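Local structure of sortase (Streptomyces avermitilis, 5GO5) at residues 130-135 and 184-189. The protein is a class E sortase, a cysteine transpeptidase of the housekeeping type that probably anchors proteins bearing a sorting signal to the cell wall. Numbering follows the deposited sequence.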
ATOM      1  N   THR A 130       3.887  -5.609  -8.903  1.00 11.47           N
ATOM      2  CA  THR A 130       3.246  -4.419  -9.404  1.00 11.28           C
ATOM      3  C   THR A 130       1.759  -4.520  -9.195  1.00 11.76           C
ATOM      4  O   THR A 130       1.122  -5.373  -9.818  1.00 11.67           O
ATOM      5  CB  THR A 130       3.509  -4.201 -10.909  1.00 12.54           C
ATOM      6  OG1 THR A 130       4.921  -4.067 -11.110  1.00 13.04           O
ATOM      7  CG2 THR A 130       2.850  -2.966 -11.405  1.00 13.51           C
ATOM      8  N   TYR A 131       1.227  -3.637  -8.342  1.00 10.78           N
ATOM      9  CA  TYR A 131      -0.192  -3.484  -8.159  1.00 11.39           C
ATOM     10  C   TYR A 131      -0.709  -2.297  -8.956  1.00 11.63           C
ATOM     11  O   TYR A 131       0.025  -1.323  -9.176  1.00 11.67           O
ATOM     12  CB  TYR A 131      -0.522  -3.295  -6.684  1.00 10.68           C
ATOM     13  CG  TYR A 131      -0.325  -4.489  -5.796  1.00  9.86           C
ATOM     14  CD1 TYR A 131       0.919  -4.798  -5.245  1.00 10.67           C
ATOM     15  CD2 TYR A 131      -1.404  -5.348  -5.470  1.00 10.92           C
ATOM     16  CE1 TYR A 131       1.091  -5.888  -4.380  1.00 11.52           C
ATOM     17  CE2 TYR A 131      -1.231  -6.425  -4.605  1.00 10.64           C
ATOM     18  CZ  TYR A 131       0.008  -6.702  -4.069  1.00 10.42           C
ATOM     19  OH  TYR A 131       0.096  -7.782  -3.199  1.00 11.33           O
ATOM     20  N   VAL A 132      -1.968  -2.345  -9.354  1.00 12.17           N
ATOM     21  CA  VAL A 132      -2.590  -1.241 -10.101  1.00 13.28           C
ATOM     22  C   VAL A 132      -3.840  -0.756  -9.393  1.00 12.61           C
ATOM     23  O   VAL A 132      -4.700  -1.550  -9.071  1.00 12.62           O
ATOM     24  CB  VAL A 132      -2.927  -1.684 -11.517  1.00 14.48           C
ATOM     25  CG1 VAL A 132      -3.704  -0.568 -12.251  1.00 16.42           C
ATOM     26  CG2 VAL A 132      -1.638  -1.986 -12.250  1.00 15.49           C
ATOM     27  N   ILE A 133      -3.919   0.537  -9.158  1.00 13.36           N
ATOM     28  CA  ILE A 133      -5.047   1.149  -8.453  1.00 13.28           C
ATOM     29  C   ILE A 133      -6.342   1.058  -9.241  1.00 14.81           C
ATOM     30  O   ILE A 133      -6.391   1.434 -10.430  1.00 14.95           O
ATOM     31  CB  ILE A 133      -4.747   2.607  -8.066  1.00 13.53           C
ATOM     32  CG1 ILE A 133      -3.631   2.637  -7.020  1.00 13.50           C
ATOM     33  CG2 ILE A 133      -6.001   3.291  -7.544  1.00 13.89           C
ATOM     34  CD1 ILE A 133      -3.160   4.011  -6.610  1.00 14.15           C
ATOM     35  N   ASP A 134      -7.383   0.530  -8.602  1.00 13.55           N
ATOM     36  CA  ASP A 134      -8.711   0.451  -9.256  1.00 15.02           C
ATOM     37  C   ASP A 134      -9.713   1.446  -8.721  1.00 15.72           C
ATOM     38  O   ASP A 134     -10.626   1.883  -9.459  1.00 16.36           O
ATOM     39  CB  ASP A 134      -9.281  -0.919  -9.086  1.00 15.37           C
ATOM     40  CG  ASP A 134      -8.485  -1.970  -9.785  1.00 17.39           C
ATOM     41  OD1 ASP A 134      -8.316  -1.889 -11.014  1.00 19.96           O
ATOM     42  OD2 ASP A 134      -7.963  -2.872  -9.105  1.00 16.80           O
ATOM     43  N   THR A 135      -9.626   1.756  -7.437  1.00 15.08           N
ATOM     44  CA  THR A 135     -10.634   2.567  -6.746  1.00 16.24           C
ATOM     45  C   THR A 135      -9.979   3.550  -5.803  1.00 17.00           C
ATOM     46  O   THR A 135      -9.009   3.223  -5.138  1.00 16.45           O
ATOM     47  CB  THR A 135     -11.598   1.640  -5.998  1.00 16.93           C
ATOM     48  OG1 THR A 135     -12.097   0.698  -6.928  1.00 18.82           O
ATOM     49  CG2 THR A 135     -12.759   2.415  -5.372  1.00 18.88           C
ATOM     50  N   HIS A 184      -5.155  -4.003  -7.346  1.00 11.00           N
ATOM     51  CA  HIS A 184      -4.985  -5.430  -7.540  1.00 11.70           C
ATOM     52  C   HIS A 184      -3.601  -5.748  -8.149  1.00 10.93           C
ATOM     53  O   HIS A 184      -2.979  -4.903  -8.803  1.00 11.92           O
ATOM     54  CB  HIS A 184      -6.067  -6.023  -8.446  1.00 12.80           C
ATOM     55  CG  HIS A 184      -5.869  -5.683  -9.885  1.00 14.05           C
ATOM     56  ND1 HIS A 184      -6.311  -4.502 -10.443  1.00 17.21           N
ATOM     57  CD2 HIS A 184      -5.195  -6.330 -10.861  1.00 16.31           C
ATOM     58  CE1 HIS A 184      -5.930  -4.447 -11.711  1.00 17.70           C
ATOM     59  NE2 HIS A 184      -5.264  -5.547 -11.989  1.00 17.60           N
ATOM     60  N   LEU A 185      -3.130  -6.955  -7.893  1.00 11.29           N
ATOM     61  CA  LEU A 185      -1.815  -7.378  -8.363  1.00 11.42           C
ATOM     62  C   LEU A 185      -1.878  -7.607  -9.871  1.00 11.98           C
ATOM     63  O   LEU A 185      -2.656  -8.443 -10.348  1.00 12.83           O
ATOM     64  CB  LEU A 185      -1.352  -8.628  -7.644  1.00 12.31           C
ATOM     65  CG  LEU A 185       0.073  -9.087  -7.993  1.00 12.61           C
ATOM     66  CD1 LEU A 185       1.110  -8.028  -7.610  1.00 12.32           C
ATOM     67  CD2 LEU A 185       0.348 -10.460  -7.392  1.00 14.53           C
ATOM     68  N   ASP A 186      -1.085  -6.848 -10.621  1.00 12.23           N
ATOM     69  CA  ASP A 186      -1.036  -6.978 -12.082  1.00 14.52           C
ATOM     70  C   ASP A 186       0.049  -7.893 -12.555  1.00 15.51           C
ATOM     71  O   ASP A 186      -0.163  -8.675 -13.490  1.00 15.85           O
ATOM     72  CB  ASP A 186      -0.862  -5.602 -12.708  1.00 16.40           C
ATOM     73  CG  ASP A 186      -0.801  -5.652 -14.257  1.00 21.42           C
ATOM     74  OD1 ASP A 186      -1.810  -5.933 -14.870  1.00 26.26           O
ATOM     75  OD2 ASP A 186       0.289  -5.494 -14.801  1.00 26.44           O
ATOM     76  N   SER A 187       1.227  -7.810 -11.947  1.00 13.91           N
ATOM     77  CA  SER A 187       2.371  -8.557 -12.432  1.00 15.89           C
ATOM     78  C   SER A 187       3.396  -8.779 -11.340  1.00 14.77           C
ATOM     79  O   SER A 187       3.389  -8.096 -10.318  1.00 13.28           O
ATOM     80  CB  SER A 187       2.951  -7.872 -13.655  1.00 19.45           C
ATOM     81  OG  SER A 187       3.349  -6.582 -13.372  1.00 22.27           O
ATOM     82  N   THR A 188       4.219  -9.785 -11.568  1.00 14.04           N
ATOM     83  CA  THR A 188       5.387 -10.070 -10.742  1.00 14.32           C
ATOM     84  C   THR A 188       6.579 -10.287 -11.668  1.00 14.97           C
ATOM     85  O   THR A 188       6.415 -10.720 -12.808  1.00 15.76           O
ATOM     86  CB  THR A 188       5.221 -11.342  -9.890  1.00 16.47           C
ATOM     87  OG1 THR A 188       4.887 -12.487 -10.746  1.00 16.24           O
ATOM     88  CG2 THR A 188       4.199 -11.167  -8.857  1.00 16.90           C
ATOM     89  N   GLN A 189       7.783 -10.026 -11.154  1.00 14.15           N
ATOM     90  CA  GLN A 189       9.007 -10.481 -11.854  1.00 14.57           C
ATOM     91  C   GLN A 189      10.115 -10.590 -10.839  1.00 14.65           C
ATOM     92  O   GLN A 189      10.109  -9.903  -9.806  1.00 13.45           O
ATOM     93  CB  GLN A 189       9.391  -9.573 -13.005  1.00 16.27           C
ATOM     94  CG  GLN A 189       9.867  -8.185 -12.639  1.00 17.62           C
ATOM     95  CD  GLN A 189      10.129  -7.309 -13.854  1.00 20.68           C
ATOM     96  OE1 GLN A 189       9.225  -7.033 -14.643  1.00 26.14           O
ATOM     97  NE2 GLN A 189      11.371  -6.826 -13.997  1.00 21.70           N
TER
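Y131 and L185 form a non-hydrogen-bonded pair where antiparallel strands 127-140 and 178-190 of the sortase beta-barrel run side by side, and both side chains leave the same face of the sheet. The leucine reaches over the tyrosine ring, and its CD1 stands 3.8 Å from the ring centroid of Y131, only 9° off the normal, a CH-pi contact for which a leucine methyl is slim enough to sit on the pi face. With chi1 at -175°, L185 swings CG away from its own backbone N, which brings the CD1 branch across that face, while the OH of Y131 is hydrogen-bonded to the backbone N of G90. Replacing Y131 by an alanine is likely to leave the L185 methyl without its aromatic platform and the G90 N-H without its mate. On the other face of the sheet are V132 and H184, and the short branched valine fits its CG2 3.7 Å from CB of D186. D186 and S187 form a classic beta bulge opposite T130, whose O accepts both of their N-H groups. Further along, D134 supplies a carboxylate acceptor for the imidazole N-H of H184, meeting the ring at its edge and nearly coplanar with it (10°). OD2 of D134, also hydrogen-bonded to Y157 OH, offers its syn lone pair to H184 ND1 at 2.7 Å.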